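Local coordinates for protein putative enoyl-CoA hydratase/isomerase (Bordetella parapertussis, PDB 3ISA) that probably converts acyl-CoA thioesters as an enoyl-CoA hydratase or isomerase of the crotonase superfamily, although its precise substrate and reaction remain unestablished, at residues D[10-13]-D[18-21]; D[22-27]-D[66-71]; D[79-84]-D[226-231]; D[86-91]-D[218-223]; D[136-141]-D[238-243]. All coordinates share one frame; numbering follows the deposited sequence.

Contact 1 (D[10-13]-D[18-21])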
# COMPACT_ATOMS: atom_id res chain seq x y z
N ALA D 10 -9.53 -27.73 27.01
CA ALA D 10 -10.54 -28.73 26.68
C ALA D 10 -11.14 -28.35 25.35
O ALA D 10 -11.45 -27.17 25.12
CB ALA D 10 -11.63 -28.79 27.73
N ILE D 11 -11.31 -29.33 24.47
CA ILE D 11 -11.96 -29.08 23.18
C ILE D 11 -13.20 -29.98 23.01
O ILE D 11 -13.09 -31.21 23.04
CB ILE D 11 -11.00 -29.21 21.96
CG1 ILE D 11 -9.69 -28.42 22.17
CG2 ILE D 11 -11.74 -28.79 20.66
CD1 ILE D 11 -8.56 -28.76 21.14
N GLU D 12 -14.36 -29.36 22.88
CA GLU D 12 -15.59 -30.06 22.54
C GLU D 12 -15.82 -29.92 21.04
O GLU D 12 -15.90 -28.81 20.52
CB GLU D 12 -16.78 -29.49 23.32
CG GLU D 12 -18.13 -30.06 22.91
CD GLU D 12 -19.33 -29.20 23.34
OE1 GLU D 12 -19.26 -28.52 24.39
OE2 GLU D 12 -20.35 -29.21 22.62
N ARG D 13 -15.94 -31.05 20.35
CA ARG D 13 -16.16 -31.04 18.93
C ARG D 13 -17.58 -31.47 18.56
O ARG D 13 -18.03 -32.56 18.93
CB ARG D 13 -15.15 -31.96 18.23
CG ARG D 13 -13.71 -31.62 18.58
CD ARG D 13 -12.75 -32.54 17.87
NE ARG D 13 -11.36 -32.09 17.99
CZ ARG D 13 -10.57 -32.34 19.03
NH1 ARG D 13 -11.03 -33.04 20.07
NH2 ARG D 13 -9.32 -31.90 19.04
N TRP D 18 -16.67 -26.08 17.30
CA TRP D 18 -15.74 -26.57 18.31
C TRP D 18 -15.70 -25.53 19.42
O TRP D 18 -15.62 -24.32 19.15
CB TRP D 18 -14.33 -26.75 17.77
CG TRP D 18 -14.12 -27.95 16.90
CD1 TRP D 18 -15.08 -28.72 16.29
CD2 TRP D 18 -12.86 -28.50 16.51
NE1 TRP D 18 -14.49 -29.73 15.55
CE2 TRP D 18 -13.12 -29.61 15.67
CE3 TRP D 18 -11.53 -28.17 16.80
CZ2 TRP D 18 -12.10 -30.38 15.09
CZ3 TRP D 18 -10.50 -28.93 16.22
CH2 TRP D 18 -10.80 -30.03 15.39
N THR D 19 -15.76 -25.99 20.66
CA THR D 19 -15.64 -25.11 21.79
C THR D 19 -14.29 -25.34 22.48
O THR D 19 -13.98 -26.45 22.94
CB THR D 19 -16.81 -25.30 22.78
OG1 THR D 19 -18.04 -25.09 22.08
CG2 THR D 19 -16.71 -24.32 23.98
N PHE D 20 -13.51 -24.27 22.54
CA PHE D 20 -12.21 -24.25 23.18
C PHE D 20 -12.35 -23.65 24.57
O PHE D 20 -12.50 -22.43 24.72
CB PHE D 20 -11.23 -23.39 22.37
CG PHE D 20 -10.94 -23.93 20.99
CD1 PHE D 20 -9.86 -24.78 20.78
CD2 PHE D 20 -11.72 -23.56 19.90
CE1 PHE D 20 -9.57 -25.28 19.50
CE2 PHE D 20 -11.45 -24.05 18.61
CZ PHE D 20 -10.35 -24.91 18.41
N THR D 21 -12.31 -24.49 25.59
CA THR D 21 -12.41 -24.01 26.95
C THR D 21 -11.02 -23.95 27.58
O THR D 21 -10.39 -24.99 27.81
CB THR D 21 -13.39 -24.88 27.80
OG1 THR D 21 -14.67 -24.91 27.18
CG2 THR D 21 -13.51 -24.33 29.23
O HOH W 1 -18.87 -27.31 20.53

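Contact 2 (D[22-27]-D[66-71])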
# COMPACT_ATOMS: atom_id res chain seq x y z
N LEU D 22 -10.54 -22.73 27.84
CA LEU D 22 -9.30 -22.54 28.58
C LEU D 22 -9.55 -23.09 29.97
O LEU D 22 -10.53 -22.72 30.62
CB LEU D 22 -8.90 -21.06 28.64
CG LEU D 22 -8.27 -20.49 27.35
CD1 LEU D 22 -9.24 -20.47 26.17
CD2 LEU D 22 -7.74 -19.09 27.61
N SER D 23 -8.67 -23.99 30.40
CA SER D 23 -8.95 -24.84 31.55
C SER D 23 -7.79 -24.85 32.54
O SER D 23 -7.24 -25.90 32.89
CB SER D 23 -9.30 -26.25 31.07
OG SER D 23 -10.51 -26.24 30.33
N ARG D 24 -7.40 -23.66 32.98
CA ARG D 24 -6.46 -23.54 34.09
C ARG D 24 -7.11 -22.65 35.16
O ARG D 24 -6.61 -21.57 35.47
CB ARG D 24 -5.12 -22.97 33.62
CG ARG D 24 -4.46 -23.77 32.48
CD ARG D 24 -3.13 -23.17 32.13
NE ARG D 24 -2.13 -23.45 33.16
CZ ARG D 24 -1.19 -22.59 33.56
NH1 ARG D 24 -1.11 -21.37 33.04
NH2 ARG D 24 -0.33 -22.97 34.50
N PRO D 25 -8.25 -23.11 35.74
CA PRO D 25 -9.02 -22.20 36.58
C PRO D 25 -8.38 -21.84 37.93
O PRO D 25 -8.83 -20.90 38.58
CB PRO D 25 -10.34 -22.96 36.79
CG PRO D 25 -9.95 -24.40 36.72
CD PRO D 25 -8.87 -24.46 35.66
N GLU D 26 -7.33 -22.55 38.34
CA GLU D 26 -6.58 -22.21 39.56
C GLU D 26 -5.49 -21.18 39.27
O GLU D 26 -4.87 -20.64 40.20
CB GLU D 26 -5.98 -23.46 40.23
CG GLU D 26 -6.98 -24.61 40.48
CD GLU D 26 -8.20 -24.17 41.28
OE1 GLU D 26 -8.04 -23.85 42.48
OE2 GLU D 26 -9.33 -24.15 40.72
N LYS D 27 -5.25 -20.92 37.98
CA LYS D 27 -4.24 -19.96 37.52
C LYS D 27 -4.87 -18.83 36.68
O LYS D 27 -4.18 -18.21 35.88
CB LYS D 27 -3.14 -20.67 36.72
CG LYS D 27 -2.15 -21.50 37.55
CD LYS D 27 -0.98 -20.66 38.07
CE LYS D 27 -0.11 -21.42 39.08
NZ LYS D 27 0.73 -22.48 38.48
N GLY D 66 -4.28 -13.69 30.65
CA GLY D 66 -3.19 -13.43 29.70
C GLY D 66 -1.92 -14.17 30.05
O GLY D 66 -1.98 -15.21 30.66
N PHE D 67 -0.77 -13.61 29.67
CA PHE D 67 0.54 -14.25 29.85
C PHE D 67 0.74 -14.76 31.29
O PHE D 67 0.53 -14.03 32.26
CB PHE D 67 1.63 -13.24 29.49
CG PHE D 67 3.01 -13.83 29.36
CD1 PHE D 67 3.45 -14.30 28.12
CD2 PHE D 67 3.89 -13.86 30.45
CE1 PHE D 67 4.74 -14.83 27.97
CE2 PHE D 67 5.20 -14.39 30.30
CZ PHE D 67 5.61 -14.87 29.06
N ASP D 68 1.10 -16.03 31.41
CA ASP D 68 1.40 -16.63 32.71
C ASP D 68 2.78 -16.19 33.19
O ASP D 68 3.82 -16.66 32.69
CB ASP D 68 1.31 -18.17 32.64
CG ASP D 68 1.26 -18.80 34.04
OD1 ASP D 68 1.59 -18.09 35.01
OD2 ASP D 68 0.88 -19.99 34.18
N PHE D 69 2.79 -15.29 34.18
CA PHE D 69 4.04 -14.76 34.74
C PHE D 69 4.69 -15.63 35.84
O PHE D 69 5.77 -15.28 36.33
CB PHE D 69 3.86 -13.33 35.25
CG PHE D 69 3.64 -12.32 34.17
CD1 PHE D 69 4.70 -11.89 33.39
CD2 PHE D 69 2.37 -11.81 33.93
CE1 PHE D 69 4.51 -10.94 32.37
CE2 PHE D 69 2.16 -10.87 32.92
CZ PHE D 69 3.24 -10.44 32.14
N THR D 70 4.04 -16.73 36.22
CA THR D 70 4.61 -17.71 37.16
C THR D 70 5.98 -18.17 36.68
O THR D 70 6.11 -18.64 35.54
CB THR D 70 3.69 -18.94 37.32
OG1 THR D 70 2.35 -18.50 37.56
CG2 THR D 70 4.16 -19.88 38.47
N ASP D 71 6.99 -18.03 37.52
CA ASP D 71 8.37 -18.46 37.17
C ASP D 71 8.96 -17.79 35.91
O ASP D 71 9.82 -18.38 35.23
CB ASP D 71 8.47 -20.00 37.06
CG ASP D 71 7.96 -20.72 38.31
OD1 ASP D 71 8.40 -20.39 39.44
OD2 ASP D 71 7.12 -21.64 38.16
O HOH W 2 1.87 -21.51 36.18

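Contact 3 (D[79-84]-D[226-231])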
# COMPACT_ATOMS: atom_id res chain seq x y z
N ASP D 79 13.30 -16.94 25.97
CA ASP D 79 12.14 -17.76 26.32
C ASP D 79 10.87 -16.92 26.32
O ASP D 79 9.85 -17.35 25.80
CB ASP D 79 12.31 -18.36 27.71
CG ASP D 79 13.38 -19.43 27.80
OD1 ASP D 79 13.73 -20.05 26.77
OD2 ASP D 79 13.86 -19.64 28.93
N LEU D 80 10.95 -15.73 26.94
CA LEU D 80 9.78 -14.85 27.09
C LEU D 80 9.36 -14.27 25.74
O LEU D 80 8.16 -14.18 25.44
CB LEU D 80 10.08 -13.72 28.08
CG LEU D 80 10.40 -14.21 29.50
CD1 LEU D 80 10.83 -13.02 30.36
CD2 LEU D 80 9.24 -14.98 30.13
N LEU D 81 10.35 -13.88 24.93
CA LEU D 81 10.10 -13.41 23.56
C LEU D 81 9.38 -14.46 22.72
O LEU D 81 8.38 -14.15 22.08
CB LEU D 81 11.40 -12.98 22.86
CG LEU D 81 11.21 -12.65 21.36
CD1 LEU D 81 10.30 -11.42 21.13
CD2 LEU D 81 12.54 -12.49 20.60
N LEU D 82 9.88 -15.70 22.74
CA LEU D 82 9.25 -16.80 22.01
C LEU D 82 7.79 -16.98 22.42
O LEU D 82 6.90 -17.09 21.57
CB LEU D 82 10.05 -18.10 22.15
CG LEU D 82 9.44 -19.32 21.44
CD1 LEU D 82 9.18 -19.03 19.96
CD2 LEU D 82 10.35 -20.55 21.56
N ARG D 83 7.53 -16.97 23.73
CA ARG D 83 6.17 -17.13 24.21
C ARG D 83 5.23 -15.99 23.74
O ARG D 83 4.07 -16.24 23.38
CB ARG D 83 6.15 -17.31 25.74
CG ARG D 83 6.69 -18.67 26.22
CD ARG D 83 6.79 -18.71 27.74
NE ARG D 83 5.48 -18.46 28.36
CZ ARG D 83 5.30 -18.14 29.64
NH1 ARG D 83 6.35 -18.01 30.44
NH2 ARG D 83 4.07 -17.93 30.11
N MET D 84 5.72 -14.76 23.74
CA MET D 84 4.95 -13.64 23.21
C MET D 84 4.71 -13.72 21.69
O MET D 84 3.62 -13.45 21.21
CB MET D 84 5.62 -12.31 23.60
CG MET D 84 5.39 -11.91 25.07
SD MET D 84 3.67 -11.68 25.58
CE MET D 84 4.05 -10.98 27.20
N ARG D 226 9.67 -6.42 18.12
CA ARG D 226 10.54 -5.30 18.51
C ARG D 226 10.36 -4.95 19.98
O ARG D 226 11.34 -4.79 20.69
CB ARG D 226 10.31 -4.05 17.66
CG ARG D 226 10.81 -4.19 16.25
CD ARG D 226 10.97 -2.87 15.52
NE ARG D 226 11.18 -3.15 14.10
CZ ARG D 226 10.20 -3.18 13.20
NH1 ARG D 226 8.94 -2.93 13.56
NH2 ARG D 226 10.50 -3.50 11.94
N SER D 227 9.10 -4.86 20.43
CA SER D 227 8.78 -4.46 21.81
C SER D 227 9.32 -5.45 22.85
O SER D 227 9.88 -5.04 23.87
CB SER D 227 7.27 -4.24 21.98
OG SER D 227 6.52 -5.44 22.02
N ALA D 228 9.15 -6.75 22.60
CA ALA D 228 9.57 -7.79 23.53
C ALA D 228 11.08 -8.13 23.43
O ALA D 228 11.64 -8.74 24.33
CB ALA D 228 8.72 -9.03 23.34
N ALA D 229 11.71 -7.72 22.33
CA ALA D 229 13.15 -7.97 22.13
C ALA D 229 14.08 -6.83 22.60
O ALA D 229 15.31 -7.00 22.58
CB ALA D 229 13.44 -8.31 20.65
N GLN D 230 13.52 -5.68 22.97
CA GLN D 230 14.33 -4.59 23.54
C GLN D 230 15.06 -5.12 24.78
O GLN D 230 14.41 -5.73 25.65
CB GLN D 230 13.47 -3.38 23.94
CG GLN D 230 12.67 -2.70 22.83
CD GLN D 230 13.52 -2.06 21.74
OE1 GLN D 230 14.67 -1.66 21.97
NE2 GLN D 230 12.94 -1.94 20.54
N PRO D 231 16.40 -4.95 24.86
CA PRO D 231 17.12 -5.32 26.09
C PRO D 231 16.44 -4.79 27.35
O PRO D 231 15.91 -3.68 27.34
CB PRO D 231 18.49 -4.67 25.87
CG PRO D 231 18.70 -4.84 24.38
CD PRO D 231 17.33 -4.46 23.82

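Contact 4 (D[86-91]-D[218-223])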
# COMPACT_ATOMS: atom_id res chain seq x y z
N ARG D 86 4.63 -16.53 19.92
CA ARG D 86 3.66 -17.60 19.72
C ARG D 86 2.23 -17.14 20.07
O ARG D 86 1.28 -17.51 19.39
CB ARG D 86 4.09 -18.88 20.47
CG ARG D 86 5.43 -19.52 19.96
CD ARG D 86 5.36 -19.98 18.50
NE ARG D 86 4.61 -21.23 18.38
CZ ARG D 86 4.17 -21.74 17.23
NH1 ARG D 86 4.39 -21.10 16.09
NH2 ARG D 86 3.51 -22.90 17.22
N ILE D 87 2.08 -16.34 21.13
CA ILE D 87 0.79 -15.71 21.43
C ILE D 87 0.31 -14.87 20.24
O ILE D 87 -0.81 -15.04 19.78
CB ILE D 87 0.84 -14.88 22.76
CG1 ILE D 87 0.89 -15.84 23.96
CG2 ILE D 87 -0.38 -13.97 22.89
CD1 ILE D 87 1.28 -15.18 25.29
N GLU D 88 1.16 -13.99 19.70
CA GLU D 88 0.73 -13.17 18.54
C GLU D 88 0.41 -14.04 17.32
O GLU D 88 -0.53 -13.74 16.59
CB GLU D 88 1.76 -12.09 18.21
CG GLU D 88 1.41 -11.16 17.00
CD GLU D 88 0.09 -10.36 17.15
OE1 GLU D 88 -0.55 -10.38 18.22
OE2 GLU D 88 -0.31 -9.69 16.17
N MET D 89 1.17 -15.11 17.10
CA MET D 89 0.89 -16.02 16.01
C MET D 89 -0.51 -16.67 16.19
O MET D 89 -1.30 -16.75 15.25
CB MET D 89 2.03 -17.03 15.81
CG MET D 89 3.33 -16.39 15.22
SD MET D 89 4.78 -17.51 15.11
CE MET D 89 4.33 -18.43 13.66
N LEU D 90 -0.81 -17.06 17.43
CA LEU D 90 -2.13 -17.57 17.78
C LEU D 90 -3.24 -16.54 17.52
O LEU D 90 -4.25 -16.87 16.88
CB LEU D 90 -2.17 -18.02 19.25
CG LEU D 90 -3.57 -18.38 19.77
CD1 LEU D 90 -4.20 -19.60 19.03
CD2 LEU D 90 -3.57 -18.57 21.30
N LEU D 91 -3.03 -15.31 17.97
CA LEU D 91 -4.04 -14.25 17.82
C LEU D 91 -4.34 -13.98 16.33
O LEU D 91 -5.49 -13.80 15.93
CB LEU D 91 -3.57 -12.97 18.54
CG LEU D 91 -3.36 -13.12 20.05
CD1 LEU D 91 -2.76 -11.85 20.64
CD2 LEU D 91 -4.67 -13.50 20.72
N ASP D 218 1.68 -8.51 9.41
CA ASP D 218 3.13 -8.32 9.43
C ASP D 218 3.54 -7.13 10.29
O ASP D 218 4.43 -7.25 11.12
CB ASP D 218 3.69 -8.18 8.02
CG ASP D 218 3.78 -9.52 7.30
OD1 ASP D 218 3.40 -10.55 7.89
OD2 ASP D 218 4.22 -9.53 6.14
N ALA D 219 2.84 -6.01 10.13
CA ALA D 219 3.06 -4.85 11.00
C ALA D 219 2.85 -5.20 12.47
O ALA D 219 3.66 -4.79 13.31
CB ALA D 219 2.16 -3.69 10.57
N ASP D 220 1.77 -5.93 12.78
CA ASP D 220 1.49 -6.38 14.15
C ASP D 220 2.57 -7.29 14.76
O ASP D 220 3.01 -7.07 15.90
CB ASP D 220 0.13 -7.05 14.19
CG ASP D 220 -1.00 -6.06 14.02
OD1 ASP D 220 -0.71 -4.84 14.05
OD2 ASP D 220 -2.15 -6.49 13.85
N LEU D 221 3.01 -8.29 14.01
CA LEU D 221 4.04 -9.18 14.48
C LEU D 221 5.39 -8.46 14.63
O LEU D 221 6.09 -8.67 15.63
CB LEU D 221 4.16 -10.45 13.61
CG LEU D 221 5.13 -11.48 14.21
CD1 LEU D 221 4.76 -11.93 15.64
CD2 LEU D 221 5.25 -12.69 13.31
N ALA D 222 5.74 -7.59 13.66
CA ALA D 222 6.97 -6.79 13.78
C ALA D 222 6.97 -5.92 15.04
O ALA D 222 7.94 -5.95 15.80
CB ALA D 222 7.19 -5.93 12.54
N ALA D 223 5.86 -5.21 15.28
CA ALA D 223 5.72 -4.34 16.45
C ALA D 223 5.84 -5.14 17.76
O ALA D 223 6.53 -4.70 18.69
CB ALA D 223 4.39 -3.57 16.41

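Contact 5 (D[136-141]-D[238-243])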
# COMPACT_ATOMS: atom_id res chain seq x y z
N LEU D 136 1.76 -2.19 27.82
CA LEU D 136 2.54 -1.00 27.48
C LEU D 136 3.30 -0.42 28.69
O LEU D 136 4.33 0.20 28.51
CB LEU D 136 1.66 0.07 26.81
CG LEU D 136 1.13 -0.29 25.40
CD1 LEU D 136 -0.06 0.59 25.04
CD2 LEU D 136 2.22 -0.14 24.34
N LYS D 137 2.80 -0.67 29.90
CA LYS D 137 3.52 -0.31 31.13
C LYS D 137 4.88 -0.99 31.24
O LYS D 137 5.76 -0.50 31.94
CB LYS D 137 2.72 -0.67 32.37
CG LYS D 137 1.53 0.23 32.63
CD LYS D 137 1.97 1.57 33.20
CE LYS D 137 0.80 2.43 33.64
NZ LYS D 137 1.30 3.71 34.22
N PHE D 138 5.05 -2.13 30.58
CA PHE D 138 6.39 -2.71 30.50
C PHE D 138 6.89 -2.79 29.06
O PHE D 138 7.76 -3.59 28.74
CB PHE D 138 6.51 -4.06 31.25
CG PHE D 138 5.52 -5.12 30.84
CD1 PHE D 138 5.83 -6.06 29.84
CD2 PHE D 138 4.29 -5.25 31.50
CE1 PHE D 138 4.92 -7.06 29.48
CE2 PHE D 138 3.38 -6.25 31.15
CZ PHE D 138 3.70 -7.15 30.13
N GLY D 139 6.31 -1.94 28.21
CA GLY D 139 6.81 -1.72 26.86
C GLY D 139 6.27 -2.69 25.82
O GLY D 139 6.66 -2.62 24.66
N LEU D 140 5.38 -3.60 26.23
CA LEU D 140 4.82 -4.61 25.32
C LEU D 140 3.81 -4.03 24.32
O LEU D 140 2.86 -3.34 24.73
CB LEU D 140 4.16 -5.74 26.11
CG LEU D 140 3.68 -6.91 25.26
CD1 LEU D 140 4.86 -7.72 24.74
CD2 LEU D 140 2.71 -7.77 26.05
N VAL D 141 3.99 -4.30 23.03
CA VAL D 141 3.06 -3.82 22.01
C VAL D 141 2.32 -5.02 21.41
O VAL D 141 2.79 -5.61 20.42
CB VAL D 141 3.75 -2.94 20.93
CG1 VAL D 141 2.73 -2.43 19.89
CG2 VAL D 141 4.53 -1.76 21.56
N ARG D 238 9.46 -7.06 35.79
CA ARG D 238 9.70 -7.02 37.24
C ARG D 238 9.21 -5.72 37.87
O ARG D 238 8.46 -5.75 38.85
CB ARG D 238 11.19 -7.25 37.53
CG ARG D 238 11.54 -7.53 39.00
CD ARG D 238 13.04 -7.76 39.16
NE ARG D 238 13.50 -8.90 38.36
CZ ARG D 238 14.39 -8.83 37.37
NH1 ARG D 238 14.96 -7.67 37.05
NH2 ARG D 238 14.72 -9.93 36.71
N ASP D 239 9.59 -4.59 37.26
CA ASP D 239 9.16 -3.26 37.71
C ASP D 239 7.65 -3.10 37.71
O ASP D 239 7.09 -2.54 38.66
CB ASP D 239 9.78 -2.17 36.84
CG ASP D 239 11.28 -2.00 37.06
OD1 ASP D 239 11.82 -2.57 38.04
OD2 ASP D 239 11.93 -1.29 36.26
N TYR D 240 7.01 -3.59 36.65
CA TYR D 240 5.55 -3.51 36.52
C TYR D 240 4.84 -4.38 37.57
O TYR D 240 3.85 -3.95 38.18
CB TYR D 240 5.10 -3.88 35.09
CG TYR D 240 3.62 -4.22 35.04
CD1 TYR D 240 2.65 -3.23 35.16
CD2 TYR D 240 3.20 -5.55 34.92
CE1 TYR D 240 1.29 -3.55 35.15
CE2 TYR D 240 1.86 -5.88 34.90
CZ TYR D 240 0.91 -4.88 35.02
OH TYR D 240 -0.42 -5.23 35.00
N LEU D 241 5.34 -5.60 37.77
CA LEU D 241 4.71 -6.56 38.70
C LEU D 241 4.84 -6.13 40.16
O LEU D 241 4.07 -6.58 41.02
CB LEU D 241 5.26 -7.97 38.50
CG LEU D 241 4.88 -8.71 37.20
CD1 LEU D 241 5.60 -10.04 37.15
CD2 LEU D 241 3.37 -8.93 37.09
N ALA D 242 5.81 -5.26 40.43
CA ALA D 242 6.04 -4.69 41.76
C ALA D 242 5.14 -3.49 42.07
O ALA D 242 4.98 -3.12 43.23
CB ALA D 242 7.50 -4.32 41.93
N GLN D 243 4.54 -2.91 41.04
CA GLN D 243 3.54 -1.84 41.10
C GLN D 243 2.16 -2.18 41.68
O GLN D 243 1.60 -3.24 41.41
CB GLN D 243 3.24 -1.37 39.70
CG GLN D 243 4.23 -0.48 39.05
CD GLN D 243 5.24 0.04 39.99
OE1 GLN D 243 5.02 1.08 40.59
NE2 GLN D 243 6.36 -0.66 40.14

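Contact 1 (D[10-13]-D[18-21])
Residues Ala10 to Arg13 pair with Trp18 to Thr21 as the two arms of a beta hairpin, with strand 9-13 outermost within the chain and strand 17-22 joining it to the six-stranded sheet. The strands run antiparallel at 167°. Ala10 and Thr21 form one hydrogen-bonded pair, with Ala10 N to Thr21 O at 3.0 Å and Thr21 N to Ala10 O at 2.9 Å. Glu12 and Thr19 form the next, with Glu12 N to Thr19 O at 2.9 Å. Ile11 with Phe20 and Arg13 with Trp18 are non-hydrogen-bonded pairs, and their side chains share one face of the sheet. There Arg13, extended from CG to NE, lies across the indole. Its CG is 3.6 Å from the centroid of the five-membered ring of Trp18, a CH-pi contact, and its CZ is 4.5 Å from the six-membered centroid, a cation-pi contact. The guanidinium stands at 81° to the indole and presents its edge to the ring. Ile11 CG2 lies over one guanidinium face and also touches Trp18 CE3 at 3.9 Å. On the other face, a water links Thr19 OG1 (2.8 Å) with Glu12 O, the second bond being weak. Trp18 also packs on Ala45 and Ala46 of helix 33-48. Backbone bonds thus set the strand pairing, while the aliphatic stem and cation of Arg13 cover one face of the indole.

Contact 2 (D[22-27]-D[66-71])
Arg24 and Asp68 meet across two loops; residues Arg24 to Lys27 make a type I beta turn, and the nearest alpha carbons, those of Lys27 and Asp68, stay 8.1 Å apart. The guanidinium of Arg24 approaches the carboxylate of Asp68 with its edge: NH1 donates to OD2 at 2.7 Å in a nearly straight salt bridge, and NH2 adds a weak bond to that same OD2 at 3.2 Å. NH1 meets it on the anti side, 30° out of the carboxylate plane, and the two flat groups are inclined at 40°. Arg24 is bent at its third torsion (73°), which turns the guanidinium after an extended start. The other carboxylate oxygen, OD1, serves its own loop, taking Thr70 OG1 at 2.7 Å through the syn lone pair and Thr70 N at 3.1 Å from above the plane; the latter closes an Asx turn. A water accepts from Arg24 NH2 and from Lys27 NZ (2.7 Å) and donates to Asp68 OD2 (2.7 Å), relaying the lysine to the carboxylate. Arg24 NH1 has a second acceptor in Ala30 O, and a glycerol, probably from the crystallisation liquor, lies near Asp68, bonded to Phe69 N. In crotonase relatives the corresponding loops help to line the CoA and acyl pocket, and the same is probable here. Asp68 thus divides its oxygens: one ties the loops together through charge, the other fixes the local turn.

Contact 3 (D[79-84]-D[226-231])
Leu81 of helix 77-95 and Ala228 of helix 217-229 carry this contact, meeting where their alpha carbons are only 5.6 Å apart. The leucine is the long partner and the alanine the short one. Leu81 places CG anti to the backbone N (chi1 173°) with chi2 at 64°, a conformation that carries the branched end out from its helix and across to the last turn of the other. Its two methyls make unequal contacts. CD1 rests against Ala228 CB at 3.6 Å and comes within 4.1 Å of Ala229 N, while CD2 makes the looser approach to Ala229 CB, at 4.3 Å. Ala228 directs its CB at the opposing helix, and with nothing beyond CB it lets the backbones come close. The turn that offers this surface is the closing one of helix 217-229, and its bonding is slack: Ala229 N to Arg226 O is a weak bond of 3.4 Å, and Gln230 N reaches that same oxygen weakly at 3.3 Å. Neighbouring side chains lead to other partners. Leu80 packs on Phe233 and Lys234 of helix 233-241, and Ser227 OG bonds Val141 N. Toward the oligomer interface, Arg226 forms a salt bridge to Asp218 of the second subunit, and Ala229 packs on Val85 of that subunit. All three touching residues are buried, and nothing polar passes between their side chains. The contact is apolar, so burial of methyl surface and close packing hold the helices together here, without directional bonding.

Contact 4 (D[86-91]-D[218-223])
Glu88 reaches from helix 77-95 to Leu221 and Asp220 of helix 217-229, and its stem and head do different things. The stem is aliphatic: Glu88 CG lies 3.7 Å from Leu221 CD1, and Glu88 CB 4.0 Å from that methyl, as the two side chains slide past each other in opposite senses. The head goes further: OE2 comes to 3.3 Å from Asp220 CB. Glu88 leaves its helix with CG anti to the backbone N and bends at chi2 (60°), which turns the carboxylate toward Asp220. The two acids do not bond; Glu88 OE2 and Asp220 OD2 stand 4.4 Å apart, with their carboxylate planes at 75°. The next shell probably accounts for how like charges share this buried place. Arg146 NH1 forms a salt bridge with Glu88 OE2, which also accepts from Gln92 NE2, and Arg145 NH1 forms one with Asp220 OD1, while His216 ND1 bonds Asp220 OD2. Arg145 and Arg146 both belong to helix 144-151, so a third helix supplies the positive groups that face these two acids. On the side of the oligomer, Leu221 also packs on Arg226 of the second subunit. The chemistry implies a helix contact that is apolar at the leucine and electrostatic at the acids, in which Arg145 and Arg146 probably offset the mutual repulsion of Glu88 and Asp220 and help to keep both ionised.

Contact 5 (D[136-141]-D[238-243])
Phe138 and Tyr240 bring together an irregular loop and the C-terminal helix, their alpha carbons 6.1 Å apart. Residues 136-137 finish a 3-10 segment that starts earlier in the chain, with Gly139 N bonded to Leu136 O at 2.9 Å; Gly139 then takes a positive phi of 87°, and the chain runs on extended. Opposite, Arg238 to Leu241 continue helix 233-241. CG of Phe138 sits between its backbone N and carbonyl carbon (chi1 55°), and Tyr240 has CG anti to its N, torsions that bring the CD2 edges of the two rings together. The rings meet obliquely, with planes at 42° and centroids 5.4 Å apart, and Phe138 CD2 and Tyr240 CD2 are closest at 3.6 Å. Beside them, Lys137 CB touches Tyr240 CD1 at 3.8 Å, but the rest of that lysine leads away, and its NZ bonds Ala199 O of the third subunit. Phe138 also packs on Phe233 and Ile237 of helix 233-241 in its own chain, forming a small apolar patch. Tyr240 OH binds a glycerol, probably from the crystallisation liquor. These features are consistent with the crotonase fold, in which C-terminal helices pack against the core domain; here the last helix is fastened to the loop before helix 144-151.

Overall arrangement
Contacts 3 and 4 are the buried ones, joining helices 77-95 and 217-229 at successive points 11 Å apart between centres; one relies on methyl packing, the other adds acids balanced by arginines, and both touch the second subunit. Contacts 1, 2 and 5 are partly buried. Contact 1 depends on backbone pairing at the sheet edge, and contact 2 on charge between loops. Contact 5 uses aromatic rings at the C-terminal helix. The 66-71 loop of contact 2 links contacts 3, 4 and 5: Phe67 packs on Leu80, Met84 and Ile87, and Phe69 on Phe138. Contact 1 touches contact 2 through Ser23. Contacts 1 and 5, about 32 Å apart between centres, lie on opposite sides of the chain's centre.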